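PDB 6LRF: Alr4995 protein from Nostoc sp., which combines arginine dihydrolase and ornithine cyclodeaminase activities, breaking arginine down to ornithine and cyclising ornithine to proline with release of ammonia. Local coordinates for residues K490-A495 with V517-G522; E628-L633 with V650-V655. All blocks are in the same frame, centred on the assembly; numbering follows the deposited sequence.

Contact 1: K490-A495 with V517-G522; sequences KVVVTA and VQALLG
The carbonyl oxygen of Val493 is held twice by the neighbouring strand. Its main grip is a nearly straight hydrogen bond from Leu521 N to Val493 O, 2.8 Å long, that arrives almost along the C=O axis. The second is a CA-H...O contact from Leu520 CA, 3.4 Å from Val493 O. On the partner strand Leu521 O accepts a longer, bent bond from Ala495 N, at 3.2 Å, together with a CA-H...O contact from Thr494 CA. At the other end Gln518, whose backbone is not extended, brings its side chain into the pairing. Its CG lies anti to the carbonyl carbon (chi1 -80°) and the chain then bends at chi2 (63°), curling the carboxamide back to Val491. Gln518 OE1 accepts Val491 N at 2.8 Å on an in-plane lone pair, standing in for a backbone carbonyl, while Gln518 N donates to Val491 O at 2.9 Å. Gly515 O takes NE2 and so helps fix the turn of the amide. These are the first two strands of the Rossmann-type domain, joined by a beta-alpha-beta crossover through helices 498-501 and 505-513. On one face Val493 lies between two apolar partners: its CG2 meets both methyls of Val517, with CG1 of Val517 3.8 Å away, and the two side chains cross at about a right angle. CG1 of Val493 instead meets Leu520 CD1, whose chain bends back towards the partner strand. The other face carries Val492 and Leu521, crossing obliquely with Val492 CG1 3.9 Å from Leu521 CD1, and helix 613-624 packs against both through Leu624. Thr494 sits on this face too, its OG1 in the crowded position between N and carbonyl carbon and hydrogen-bonded to Ser635.

Contact 2: E628-L633 with V650-V655; sequences EMILML and VKMVCV
Met632, a selenomethionine like Met629 and Met652, buries more surface than any other residue here as it reaches across to the parallel strand. Its CG lies beside the backbone N and the chain bends at chi3 (-60°), so that the terminal methyl lands between two neighbours: Met632 CE is 3.7 Å from Met652 CB and 3.9 Å from Cys654 CB. Earlier on the same face Ile630 runs alongside Met652, its CD1 3.9 Å from the selenium. On the reverse face Leu631 and Val653 point the same way with CD1 of Leu631 3.6 Å from CB of Val653, and Phe683 of helix 680-694 packs on Val653. This is the beta-alpha-beta unit 629-633, 637-645, 651-656 of the Rossmann-type domain. Four of the five backbone bonds run nearly along the C=O axis, the shortest from Met632 N to Val653 O at 2.7 Å. The amino-terminal end is the solvent side. There Lys651 N approaches Glu628 O from above the carbonyl plane, and both residues are partly exposed. The extended Lys651 lends its CD to Met629 CE at 3.5 Å, but its NZ stays 6.8 Å from Glu628 OE1. The pairing therefore rests on backbone hydrogen bonds and apolar contacts, and the two opposite charges probably add no more than weak, solvent-screened attraction.

Contact 1 and contact 2 are two pairings in one six-stranded parallel sheet, their centres about 9 Å apart, separated by the pairing of strands 491-495 and 629-633. Probable hydrogen bonds cross this seam from Leu631 N to Val492 O at 2.8 Å and from Glu628 N to Lys490 O at 2.9 Å, using backbone groups that point away from the partners within each contact. Side chains continue the join, with Val493 CG1 3.7 Å from Leu633 CD1. In classical Rossmann folds the chain crosses back to mid-sheet here, adding later strands on the other side of the first, and the dinucleotide lies at the strands' carboxyl ends; a similar site is plausible, though this structure is unliganded.

Contact 1: K490-A495 with V517-G522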
ATOM      1  N   LYS B 490       6.970  33.255 -10.849  1.00 29.28           N
ATOM      2  CA  LYS B 490       7.478  32.806  -9.561  1.00 27.24           C
ATOM      3  C   LYS B 490       7.131  31.339  -9.312  1.00 26.62           C
ATOM      4  O   LYS B 490       5.977  30.924  -9.413  1.00 25.34           O
ATOM      5  CB  LYS B 490       6.931  33.687  -8.439  1.00 29.84           C
ATOM      6  CG  LYS B 490       7.511  33.397  -7.066  1.00 26.42           C
ATOM      7  CD  LYS B 490       6.790  34.216  -5.981  1.00 28.64           C
ATOM      8  CE  LYS B 490       7.602  34.289  -4.690  1.00 27.17           C
ATOM      9  NZ  LYS B 490       7.027  35.252  -3.697  1.00 25.27           N
ATOM     10  N   VAL B 491       8.145  30.543  -9.007  1.00 24.88           N
ATOM     11  CA  VAL B 491       7.926  29.132  -8.715  1.00 26.53           C
ATOM     12  C   VAL B 491       8.346  28.875  -7.270  1.00 27.16           C
ATOM     13  O   VAL B 491       9.424  29.293  -6.848  1.00 24.27           O
ATOM     14  CB  VAL B 491       8.705  28.219  -9.687  1.00 26.47           C
ATOM     15  CG1 VAL B 491       8.618  26.759  -9.256  1.00 27.58           C
ATOM     16  CG2 VAL B 491       8.190  28.400 -11.131  1.00 25.71           C
ATOM     17  N   VAL B 492       7.475  28.227  -6.502  1.00 22.90           N
ATOM     18  CA  VAL B 492       7.763  27.965  -5.101  1.00 23.85           C
ATOM     19  C   VAL B 492       7.862  26.457  -4.929  1.00 23.27           C
ATOM     20  O   VAL B 492       7.068  25.707  -5.497  1.00 22.69           O
ATOM     21  CB  VAL B 492       6.683  28.551  -4.167  1.00 26.03           C
ATOM     22  CG1 VAL B 492       6.953  28.167  -2.717  1.00 18.48           C
ATOM     23  CG2 VAL B 492       6.642  30.064  -4.302  1.00 25.60           C
ATOM     24  N   VAL B 493       8.856  26.015  -4.174  1.00 19.96           N
ATOM     25  CA  VAL B 493       9.023  24.599  -3.908  1.00 20.09           C
ATOM     26  C   VAL B 493       8.848  24.329  -2.421  1.00 19.31           C
ATOM     27  O   VAL B 493       9.353  25.076  -1.579  1.00 20.88           O
ATOM     28  CB  VAL B 493      10.410  24.109  -4.392  1.00 23.04           C
ATOM     29  CG1 VAL B 493      10.656  22.695  -3.956  1.00 22.93           C
ATOM     30  CG2 VAL B 493      10.493  24.205  -5.917  1.00 23.44           C
ATOM     31  N   THR B 494       8.097  23.283  -2.098  1.00 22.98           N
ATOM     32  CA  THR B 494       8.078  22.740  -0.744  1.00 21.62           C
ATOM     33  C   THR B 494       8.796  21.401  -0.817  1.00 24.08           C
ATOM     34  O   THR B 494       8.685  20.692  -1.812  1.00 26.46           O
ATOM     35  CB  THR B 494       6.644  22.558  -0.192  1.00 25.50           C
ATOM     36  OG1 THR B 494       6.005  21.476  -0.880  1.00 27.36           O
ATOM     37  CG2 THR B 494       5.830  23.809  -0.423  1.00 23.84           C
ATOM     38  N   ALA B 495       9.559  21.042   0.201  1.00 19.53           N
ATOM     39  CA  ALA B 495      10.328  19.810   0.081  1.00 21.81           C
ATOM     40  C   ALA B 495      10.539  19.151   1.432  1.00 23.03           C
ATOM     41  O   ALA B 495      10.762  19.841   2.412  1.00 22.90           O
ATOM     42  CB  ALA B 495      11.672  20.099  -0.591  1.00 22.34           C
ATOM     43  N   VAL B 517      13.602  28.111  -9.205  1.00 29.91           N
ATOM     44  CA  VAL B 517      13.050  28.118  -7.860  1.00 26.92           C
ATOM     45  C   VAL B 517      13.244  29.483  -7.209  1.00 25.19           C
ATOM     46  O   VAL B 517      14.371  29.902  -6.959  1.00 26.31           O
ATOM     47  CB  VAL B 517      13.701  27.015  -6.993  1.00 22.85           C
ATOM     48  CG1 VAL B 517      13.052  26.954  -5.614  1.00 22.56           C
ATOM     49  CG2 VAL B 517      13.564  25.678  -7.674  1.00 25.14           C
ATOM     50  N   GLN B 518      12.142  30.172  -6.925  1.00 21.48           N
ATOM     51  CA  GLN B 518      12.218  31.519  -6.353  1.00 23.10           C
ATOM     52  C   GLN B 518      12.047  31.528  -4.840  1.00 23.86           C
ATOM     53  O   GLN B 518      12.329  32.523  -4.182  1.00 24.84           O
ATOM     54  CB  GLN B 518      11.161  32.434  -6.990  1.00 28.79           C
ATOM     55  CG  GLN B 518      11.577  32.977  -8.359  1.00 26.13           C
ATOM     56  CD  GLN B 518      11.760  31.882  -9.391  1.00 22.76           C
ATOM     57  OE1 GLN B 518      10.824  31.137  -9.696  1.00 24.55           O
ATOM     58  NE2 GLN B 518      12.969  31.777  -9.938  1.00 26.20           N
ATOM     59  N   ALA B 519      11.577  30.419  -4.288  1.00 24.17           N
ATOM     60  CA  ALA B 519      11.466  30.297  -2.842  1.00 23.55           C
ATOM     61  C   ALA B 519      11.383  28.833  -2.456  1.00 22.36           C
ATOM     62  O   ALA B 519      10.872  28.015  -3.206  1.00 20.37           O
ATOM     63  CB  ALA B 519      10.249  31.058  -2.317  1.00 24.05           C
ATOM     64  N   LEU B 520      11.883  28.523  -1.269  1.00 23.09           N
ATOM     65  CA  LEU B 520      11.895  27.169  -0.750  1.00 20.94           C
ATOM     66  C   LEU B 520      11.257  27.122   0.643  1.00 20.85           C
ATOM     67  O   LEU B 520      11.671  27.830   1.561  1.00 18.24           O
ATOM     68  CB  LEU B 520      13.322  26.644  -0.697  1.00 18.75           C
ATOM     69  CG  LEU B 520      13.478  25.244  -0.134  1.00 22.98           C
ATOM     70  CD1 LEU B 520      12.763  24.289  -1.036  1.00 21.99           C
ATOM     71  CD2 LEU B 520      14.968  24.898  -0.059  1.00 24.71           C
ATOM     72  N   LEU B 521      10.250  26.276   0.795  1.00 17.28           N
ATOM     73  CA  LEU B 521       9.555  26.138   2.076  1.00 21.49           C
ATOM     74  C   LEU B 521       9.689  24.708   2.570  1.00 20.70           C
ATOM     75  O   LEU B 521       9.440  23.764   1.817  1.00 22.63           O
ATOM     76  CB  LEU B 521       8.075  26.510   1.935  1.00 20.76           C
ATOM     77  CG  LEU B 521       7.802  27.870   1.294  1.00 21.38           C
ATOM     78  CD1 LEU B 521       6.290  28.113   1.148  1.00 22.17           C
ATOM     79  CD2 LEU B 521       8.446  28.965   2.130  1.00 22.72           C
ATOM     80  N   GLY B 522      10.097  24.537   3.822  1.00 21.31           N
ATOM     81  CA  GLY B 522      10.207  23.201   4.370  1.00 21.86           C
ATOM     82  C   GLY B 522      10.299  23.188   5.871  1.00 22.83           C
ATOM     83  O   GLY B 522       9.927  24.152   6.539  1.00 23.84           O
TER

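Contact 2: E628-L633 with V650-V655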
ATOM      1  N   GLU B 628       3.107  31.355  -9.321  1.00 26.82           N
ATOM      2  CA  GLU B 628       2.392  30.818 -10.480  1.00 26.51           C
ATOM      3  C   GLU B 628       2.377  29.297 -10.439  1.00 27.52           C
ATOM      4  O   GLU B 628       1.499  28.640 -10.994  1.00 24.05           O
ATOM      5  CB  GLU B 628       3.038  31.290 -11.779  1.00 31.45           C
ATOM      6  CG  GLU B 628       2.871  32.782 -12.085  1.00 41.07           C
ATOM      7  CD  GLU B 628       3.442  33.171 -13.457  1.00 53.75           C
ATOM      8  OE1 GLU B 628       3.450  32.320 -14.384  1.00 48.54           O
ATOM      9  OE2 GLU B 628       3.890  34.331 -13.606  1.00 57.33           O
HETATM   10  N   MSE B 629       3.375  28.732  -9.774  1.00 24.15           N
HETATM   11  CA  MSE B 629       3.426  27.302  -9.608  1.00 26.80           C
HETATM   12  C   MSE B 629       4.004  26.957  -8.265  1.00 28.33           C
HETATM   13  O   MSE B 629       4.923  27.616  -7.789  1.00 26.23           O
HETATM   14  CB  MSE B 629       4.253  26.656 -10.716  1.00 28.53           C
HETATM   15  CG  MSE B 629       4.408  25.147 -10.542  1.00 39.63           C
HETATM   16 SE   MSE B 629       5.189  24.259 -12.109  1.00 66.54          SE
HETATM   17  CE  MSE B 629       3.738  24.602 -13.352  1.00 44.56           C
ATOM     18  N   ILE B 630       3.452  25.916  -7.658  1.00 27.45           N
ATOM     19  CA  ILE B 630       3.999  25.364  -6.438  1.00 22.09           C
ATOM     20  C   ILE B 630       4.340  23.908  -6.715  1.00 27.00           C
ATOM     21  O   ILE B 630       3.494  23.135  -7.148  1.00 25.93           O
ATOM     22  CB  ILE B 630       3.008  25.485  -5.273  1.00 31.07           C
ATOM     23  CG1 ILE B 630       2.608  26.954  -5.086  1.00 25.86           C
ATOM     24  CG2 ILE B 630       3.598  24.893  -3.997  1.00 27.26           C
ATOM     25  CD1 ILE B 630       1.614  27.157  -3.995  1.00 30.09           C
ATOM     26  N   LEU B 631       5.607  23.565  -6.508  1.00 23.63           N
ATOM     27  CA  LEU B 631       6.113  22.214  -6.668  1.00 22.66           C
ATOM     28  C   LEU B 631       6.218  21.546  -5.290  1.00 23.89           C
ATOM     29  O   LEU B 631       7.035  21.936  -4.454  1.00 23.76           O
ATOM     30  CB  LEU B 631       7.476  22.257  -7.357  1.00 25.89           C
ATOM     31  CG  LEU B 631       7.975  21.021  -8.085  1.00 33.08           C
ATOM     32  CD1 LEU B 631       6.962  20.611  -9.139  1.00 35.65           C
ATOM     33  CD2 LEU B 631       9.321  21.340  -8.739  1.00 30.95           C
HETATM   34  N   MSE B 632       5.382  20.552  -5.038  1.00 23.64           N
HETATM   35  CA  MSE B 632       5.335  19.951  -3.714  1.00 26.55           C
HETATM   36  C   MSE B 632       6.024  18.588  -3.733  1.00 28.80           C
HETATM   37  O   MSE B 632       5.482  17.593  -4.221  1.00 25.60           O
HETATM   38  CB  MSE B 632       3.892  19.852  -3.224  1.00 27.39           C
HETATM   39  CG  MSE B 632       3.314  21.190  -2.751  1.00 27.88           C
HETATM   40 SE   MSE B 632       1.347  21.228  -2.739  0.58 37.31          SE
HETATM   41  CE  MSE B 632       1.010  20.901  -4.626  1.00 32.98           C
ATOM     42  N   LEU B 633       7.241  18.566  -3.207  1.00 23.41           N
ATOM     43  CA  LEU B 633       8.093  17.395  -3.338  1.00 25.95           C
ATOM     44  C   LEU B 633       8.119  16.620  -2.021  1.00 31.17           C
ATOM     45  O   LEU B 633       8.934  16.898  -1.118  1.00 25.22           O
ATOM     46  CB  LEU B 633       9.499  17.813  -3.774  1.00 24.54           C
ATOM     47  CG  LEU B 633       9.593  18.633  -5.070  1.00 22.75           C
ATOM     48  CD1 LEU B 633      11.000  19.228  -5.231  1.00 22.12           C
ATOM     49  CD2 LEU B 633       9.216  17.805  -6.294  1.00 23.80           C
ATOM     50  N   VAL B 650      -3.220  28.959  -9.382  1.00 27.49           N
ATOM     51  CA  VAL B 650      -1.837  28.560  -9.139  1.00 27.36           C
ATOM     52  C   VAL B 650      -1.698  27.091  -9.502  1.00 28.68           C
ATOM     53  O   VAL B 650      -2.454  26.250  -9.014  1.00 29.34           O
ATOM     54  CB  VAL B 650      -1.413  28.785  -7.677  1.00 26.13           C
ATOM     55  CG1 VAL B 650       0.058  28.371  -7.465  1.00 28.85           C
ATOM     56  CG2 VAL B 650      -1.621  30.243  -7.295  1.00 24.12           C
ATOM     57  N   LYS B 651      -0.760  26.787 -10.390  1.00 23.99           N
ATOM     58  CA  LYS B 651      -0.509  25.403 -10.775  1.00 31.53           C
ATOM     59  C   LYS B 651       0.130  24.648  -9.606  1.00 29.92           C
ATOM     60  O   LYS B 651       1.127  25.080  -9.040  1.00 27.96           O
ATOM     61  CB  LYS B 651       0.373  25.343 -12.023  1.00 33.35           C
ATOM     62  CG  LYS B 651      -0.234  26.071 -13.215  1.00 37.52           C
ATOM     63  CD  LYS B 651       0.738  26.162 -14.379  1.00 44.97           C
ATOM     64  CE  LYS B 651       0.040  26.580 -15.655  1.00 44.16           C
ATOM     65  NZ  LYS B 651       0.987  26.442 -16.795  1.00 60.94           N
HETATM   66  N   MSE B 652      -0.495  23.541  -9.228  1.00 31.59           N
HETATM   67  CA  MSE B 652      -0.065  22.734  -8.100  1.00 31.07           C
HETATM   68  C   MSE B 652       0.449  21.395  -8.605  1.00 28.09           C
HETATM   69  O   MSE B 652      -0.282  20.649  -9.242  1.00 29.68           O
HETATM   70  CB  MSE B 652      -1.228  22.527  -7.134  1.00 32.97           C
HETATM   71  CG  MSE B 652      -2.030  23.783  -6.906  1.00 34.03           C
HETATM   72 SE   MSE B 652      -1.128  24.934  -5.653  0.42 41.98          SE
HETATM   73  CE  MSE B 652      -1.836  24.103  -4.031  1.00 31.58           C
ATOM     74  N   VAL B 653       1.714  21.104  -8.341  1.00 25.37           N
ATOM     75  CA  VAL B 653       2.279  19.821  -8.703  1.00 25.12           C
ATOM     76  C   VAL B 653       2.677  19.083  -7.430  1.00 28.47           C
ATOM     77  O   VAL B 653       3.497  19.559  -6.648  1.00 29.69           O
ATOM     78  CB  VAL B 653       3.492  19.973  -9.637  1.00 27.95           C
ATOM     79  CG1 VAL B 653       3.993  18.605 -10.067  1.00 24.86           C
ATOM     80  CG2 VAL B 653       3.110  20.810 -10.846  1.00 26.20           C
ATOM     81  N   CYS B 654       2.071  17.926  -7.225  1.00 23.59           N
ATOM     82  CA  CYS B 654       2.213  17.200  -5.972  1.00 31.35           C
ATOM     83  C   CYS B 654       2.833  15.828  -6.195  1.00 34.14           C
ATOM     84  O   CYS B 654       2.235  14.966  -6.840  1.00 35.21           O
ATOM     85  CB  CYS B 654       0.857  17.052  -5.289  1.00 29.77           C
ATOM     86  SG  CYS B 654       0.978  16.436  -3.588  1.00 59.25           S
ATOM     87  N   VAL B 655       4.036  15.623  -5.666  1.00 31.36           N
ATOM     88  CA  VAL B 655       4.718  14.346  -5.820  1.00 25.84           C
ATOM     89  C   VAL B 655       4.938  13.709  -4.463  1.00 36.25           C
ATOM     90  O   VAL B 655       5.466  14.347  -3.549  1.00 31.00           O
ATOM     91  CB  VAL B 655       6.068  14.515  -6.542  1.00 32.39           C
ATOM     92  CG1 VAL B 655       6.637  13.161  -6.915  1.00 28.52           C
ATOM     93  CG2 VAL B 655       5.898  15.383  -7.790  1.00 26.41           C
TER